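Pre-mRNA splicing factor PRP8 (Cyanidioschyzon merolae, PDB 6NQI) probably binds spliceosomal snRNAs and pre-mRNA introns as a core component of the spliceosome, this chain being its RNase H-like domain. Local coordinates at residues Lys59-Arg71 with Ala88-Tyr102. Sequence-based numbering, arbitrary orientation.
Sequences KWKCAEHVLTMLR and ASMDPLKTLLAGTEY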
# COMPACT_ATOMS: atom_id res chain seq x y z
N LYS A 59 -6.20 -12.61 -7.39
CA LYS A 59 -5.71 -11.82 -8.52
C LYS A 59 -6.83 -11.00 -9.14
O LYS A 59 -6.64 -9.80 -9.44
CB LYS A 59 -5.05 -12.74 -9.55
CG LYS A 59 -5.97 -13.51 -10.47
CD LYS A 59 -5.15 -14.54 -11.22
CE LYS A 59 -5.87 -15.05 -12.44
NZ LYS A 59 -5.03 -16.05 -13.17
N TRP A 60 -8.02 -11.58 -9.27
CA TRP A 60 -9.11 -10.87 -9.91
C TRP A 60 -9.72 -9.81 -9.00
O TRP A 60 -10.07 -8.72 -9.47
CB TRP A 60 -10.17 -11.85 -10.40
CG TRP A 60 -9.76 -12.49 -11.69
CD1 TRP A 60 -9.34 -13.78 -11.88
CD2 TRP A 60 -9.67 -11.85 -12.96
NE1 TRP A 60 -9.03 -13.99 -13.20
CE2 TRP A 60 -9.22 -12.82 -13.88
CE3 TRP A 60 -9.93 -10.55 -13.41
CZ2 TRP A 60 -9.03 -12.53 -15.23
CZ3 TRP A 60 -9.75 -10.27 -14.73
CH2 TRP A 60 -9.30 -11.25 -15.64
N LYS A 61 -9.85 -10.10 -7.70
CA LYS A 61 -10.31 -9.07 -6.77
C LYS A 61 -9.33 -7.90 -6.70
O LYS A 61 -9.74 -6.74 -6.62
CB LYS A 61 -10.58 -9.62 -5.37
CG LYS A 61 -11.93 -10.34 -5.22
CD LYS A 61 -12.56 -10.10 -3.85
CE LYS A 61 -13.56 -8.93 -3.82
NZ LYS A 61 -14.73 -9.19 -4.71
N CYS A 62 -8.03 -8.18 -6.76
CA CYS A 62 -7.08 -7.07 -6.77
C CYS A 62 -7.22 -6.23 -8.04
O CYS A 62 -7.21 -4.99 -7.98
CB CYS A 62 -5.66 -7.60 -6.63
SG CYS A 62 -4.49 -6.21 -6.55
N ALA A 63 -7.33 -6.90 -9.20
CA ALA A 63 -7.52 -6.17 -10.46
C ALA A 63 -8.77 -5.31 -10.41
O ALA A 63 -8.77 -4.14 -10.83
CB ALA A 63 -7.58 -7.17 -11.61
N GLU A 64 -9.88 -5.88 -9.93
CA GLU A 64 -11.12 -5.13 -9.85
C GLU A 64 -11.01 -3.96 -8.87
O GLU A 64 -11.54 -2.87 -9.13
CB GLU A 64 -12.26 -6.09 -9.48
CG GLU A 64 -13.64 -5.55 -9.79
CD GLU A 64 -14.18 -4.61 -8.73
OE1 GLU A 64 -13.67 -4.63 -7.57
OE2 GLU A 64 -15.15 -3.87 -9.06
N HIS A 65 -10.27 -4.15 -7.78
CA HIS A 65 -10.08 -3.06 -6.81
C HIS A 65 -9.30 -1.91 -7.42
O HIS A 65 -9.70 -0.74 -7.29
CB HIS A 65 -9.39 -3.59 -5.54
CG HIS A 65 -8.95 -2.52 -4.59
ND1 HIS A 65 -7.62 -2.36 -4.22
CD2 HIS A 65 -9.64 -1.53 -3.97
CE1 HIS A 65 -7.53 -1.33 -3.39
NE2 HIS A 65 -8.73 -0.81 -3.23
N VAL A 66 -8.18 -2.21 -8.09
CA VAL A 66 -7.42 -1.17 -8.78
C VAL A 66 -8.30 -0.44 -9.78
O VAL A 66 -8.28 0.80 -9.85
CB VAL A 66 -6.15 -1.76 -9.43
CG1 VAL A 66 -5.55 -0.78 -10.42
CG2 VAL A 66 -5.12 -2.08 -8.37
N LEU A 67 -9.10 -1.17 -10.56
CA LEU A 67 -10.01 -0.49 -11.48
C LEU A 67 -10.94 0.45 -10.72
O LEU A 67 -11.21 1.57 -11.18
CB LEU A 67 -10.79 -1.49 -12.32
CG LEU A 67 -11.85 -0.87 -13.24
CD1 LEU A 67 -11.28 0.20 -14.16
CD2 LEU A 67 -12.58 -1.93 -14.07
N THR A 68 -11.45 0.03 -9.56
CA THR A 68 -12.38 0.89 -8.82
C THR A 68 -11.68 2.15 -8.29
O THR A 68 -12.23 3.26 -8.37
CB THR A 68 -13.03 0.10 -7.67
OG1 THR A 68 -13.70 -1.02 -8.23
CG2 THR A 68 -14.07 0.96 -6.97
N MET A 69 -10.47 1.98 -7.75
CA MET A 69 -9.73 3.15 -7.27
C MET A 69 -9.39 4.10 -8.41
O MET A 69 -9.41 5.32 -8.22
CB MET A 69 -8.44 2.74 -6.54
CG MET A 69 -8.58 1.87 -5.28
SD MET A 69 -9.84 2.41 -4.11
CE MET A 69 -9.41 4.12 -3.83
N LEU A 70 -9.11 3.56 -9.60
CA LEU A 70 -8.92 4.42 -10.76
C LEU A 70 -10.18 5.21 -11.04
O LEU A 70 -10.15 6.44 -11.20
CB LEU A 70 -8.53 3.59 -11.99
CG LEU A 70 -7.11 3.01 -11.99
CD1 LEU A 70 -6.92 2.06 -13.16
CD2 LEU A 70 -6.07 4.09 -11.96
N ARG A 71 -11.32 4.52 -11.07
CA ARG A 71 -12.59 5.17 -11.39
C ARG A 71 -12.93 6.28 -10.41
O ARG A 71 -13.66 7.21 -10.75
CB ARG A 71 -13.71 4.14 -11.41
CG ARG A 71 -13.74 3.22 -12.60
CD ARG A 71 -15.08 2.55 -12.66
NE ARG A 71 -15.40 1.99 -13.97
CZ ARG A 71 -15.54 0.68 -14.20
NH1 ARG A 71 -15.37 -0.18 -13.20
NH2 ARG A 71 -15.84 0.26 -15.44
N ALA A 88 0.90 -12.18 -11.09
CA ALA A 88 -0.28 -12.96 -11.44
C ALA A 88 -1.47 -12.07 -11.76
O ALA A 88 -2.34 -12.48 -12.53
CB ALA A 88 -0.64 -13.92 -10.32
N SER A 89 -1.49 -10.86 -11.22
CA SER A 89 -2.57 -9.92 -11.48
C SER A 89 -2.22 -8.92 -12.57
O SER A 89 -2.97 -7.96 -12.77
CB SER A 89 -2.91 -9.15 -10.20
OG SER A 89 -3.08 -10.05 -9.13
N MET A 90 -1.12 -9.15 -13.30
CA MET A 90 -0.78 -8.27 -14.40
C MET A 90 -1.71 -8.50 -15.58
O MET A 90 -2.26 -7.54 -16.14
CB MET A 90 0.67 -8.49 -14.82
CG MET A 90 1.05 -7.67 -16.04
SD MET A 90 2.82 -7.36 -16.20
CE MET A 90 3.03 -6.44 -14.70
N ASP A 91 -1.92 -9.76 -15.94
CA ASP A 91 -2.90 -10.08 -16.98
C ASP A 91 -4.32 -9.70 -16.58
O ASP A 91 -5.01 -9.05 -17.39
CB ASP A 91 -2.84 -11.56 -17.34
CG ASP A 91 -1.80 -11.88 -18.38
OD1 ASP A 91 -1.24 -10.93 -18.99
OD2 ASP A 91 -1.63 -13.10 -18.67
N PRO A 92 -4.84 -10.10 -15.40
CA PRO A 92 -6.22 -9.70 -15.05
C PRO A 92 -6.45 -8.21 -15.06
O PRO A 92 -7.45 -7.73 -15.63
CB PRO A 92 -6.40 -10.31 -13.65
CG PRO A 92 -5.52 -11.52 -13.66
CD PRO A 92 -4.31 -11.10 -14.46
N LEU A 93 -5.55 -7.44 -14.44
CA LEU A 93 -5.67 -5.99 -14.48
C LEU A 93 -5.78 -5.46 -15.90
O LEU A 93 -6.72 -4.73 -16.24
CB LEU A 93 -4.48 -5.36 -13.77
CG LEU A 93 -4.57 -3.85 -13.69
CD1 LEU A 93 -5.89 -3.44 -13.05
CD2 LEU A 93 -3.40 -3.34 -12.89
N LYS A 94 -4.83 -5.81 -16.76
CA LYS A 94 -4.93 -5.38 -18.15
C LYS A 94 -6.30 -5.72 -18.73
O LYS A 94 -6.94 -4.87 -19.36
CB LYS A 94 -3.78 -5.97 -18.97
CG LYS A 94 -2.45 -5.32 -18.61
CD LYS A 94 -1.28 -6.09 -19.19
CE LYS A 94 0.03 -5.37 -18.94
NZ LYS A 94 0.33 -4.32 -19.98
N THR A 95 -6.82 -6.94 -18.46
CA THR A 95 -8.12 -7.32 -19.03
C THR A 95 -9.22 -6.38 -18.55
O THR A 95 -10.07 -5.97 -19.34
CB THR A 95 -8.50 -8.75 -18.66
OG1 THR A 95 -7.50 -9.66 -19.11
CG2 THR A 95 -9.83 -9.10 -19.32
N LEU A 96 -9.21 -6.02 -17.27
CA LEU A 96 -10.28 -5.16 -16.78
C LEU A 96 -10.11 -3.72 -17.23
O LEU A 96 -11.07 -2.94 -17.13
CB LEU A 96 -10.36 -5.23 -15.25
CG LEU A 96 -10.61 -6.61 -14.64
CD1 LEU A 96 -10.92 -6.55 -13.15
CD2 LEU A 96 -11.69 -7.34 -15.38
N LEU A 97 -8.93 -3.32 -17.70
CA LEU A 97 -8.70 -1.94 -18.13
C LEU A 97 -8.87 -1.77 -19.63
O LEU A 97 -8.99 -0.63 -20.10
CB LEU A 97 -7.30 -1.46 -17.71
CG LEU A 97 -6.98 -1.47 -16.22
CD1 LEU A 97 -5.78 -0.65 -15.90
CD2 LEU A 97 -8.17 -0.93 -15.47
N ALA A 98 -8.88 -2.88 -20.37
CA ALA A 98 -9.12 -2.83 -21.80
C ALA A 98 -10.42 -2.10 -22.10
O ALA A 98 -11.42 -2.29 -21.39
CB ALA A 98 -9.15 -4.25 -22.36
N GLY A 99 -10.42 -1.28 -23.15
CA GLY A 99 -11.59 -0.54 -23.55
C GLY A 99 -11.94 0.66 -22.69
O GLY A 99 -12.94 1.33 -22.98
N THR A 100 -11.16 0.96 -21.65
CA THR A 100 -11.42 2.08 -20.75
C THR A 100 -10.38 3.19 -20.91
O THR A 100 -9.29 2.99 -21.45
CB THR A 100 -11.42 1.62 -19.29
OG1 THR A 100 -10.06 1.51 -18.84
CG2 THR A 100 -12.10 0.27 -19.18
N GLU A 101 -10.71 4.35 -20.34
CA GLU A 101 -9.82 5.51 -20.36
C GLU A 101 -8.51 5.26 -19.62
O GLU A 101 -7.56 6.04 -19.78
CB GLU A 101 -10.57 6.70 -19.76
CG GLU A 101 -11.18 6.40 -18.37
CD GLU A 101 -12.03 7.54 -17.82
OE1 GLU A 101 -11.47 8.64 -17.58
OE2 GLU A 101 -13.26 7.35 -17.65
N TYR A 102 -8.45 4.20 -18.82
CA TYR A 102 -7.27 3.87 -18.04
C TYR A 102 -6.37 2.88 -18.77
O TYR A 102 -5.33 2.49 -18.23
CB TYR A 102 -7.67 3.32 -16.65
CG TYR A 102 -8.80 4.12 -16.03
CD1 TYR A 102 -8.57 5.36 -15.46
CD2 TYR A 102 -10.11 3.62 -16.03
CE1 TYR A 102 -9.59 6.10 -14.91
CE2 TYR A 102 -11.14 4.35 -15.47
CZ TYR A 102 -10.87 5.59 -14.91
OH TYR A 102 -11.90 6.32 -14.36
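Pro92 stands on one face of the Trp60 indole and touches it with CB, which is 3.4 Å from the centroid of the six-membered ring and 6° off the ring normal, a CH-pi contact. Leu96 meets the same ring at its edge, where CG lies in the ring plane, and Thr95 CB also approaches that rim near CH2. At the other end of the contact the Tyr102 ring is sandwiched: Leu70 CB sits over the centre of one face, 3.9 Å from the centroid, and Glu101 CG over the centre of the opposite face. A chi1 of -80°, with CG beside the backbone N and opposite the carbonyl carbon, swings the Trp60 indole across Pro92. Putting an alanine at Trp60 is likely to leave Pro92 CB without the ring face it sits on and the hole around Leu96 without one wall.

Between the two rings the contact is apolar, and no hydrogen bond crosses it. Leu96 is a knob in the hole formed by Trp60, Ala63, Glu64 and Leu67, its CD1 3.7 Å from Ala63 CB. The small Ala63 lets the backbones come close, with its CA 4.4 Å from that of Leu93. Farther along, Leu67 CD1 touches Leu97 CD2 at 3.6 Å as the two side chains run past each other in opposite directions. A type II turn from Leu97 to Thr100 then reverses the chain, and Thr100 OG1 accepts from Tyr102 N in an ST turn.

The axes of helices 59-71 and 90-97 approach to 8.4 Å at a crossing angle of -42°. Helix 90-97 thus packs along one flank of helix 54-71, while Cys62, Val66 and Leu70 also touch strand 11-21, and His65 and Met69 rest on strands 24-32 and 37-43 of the RNase H-like sheet.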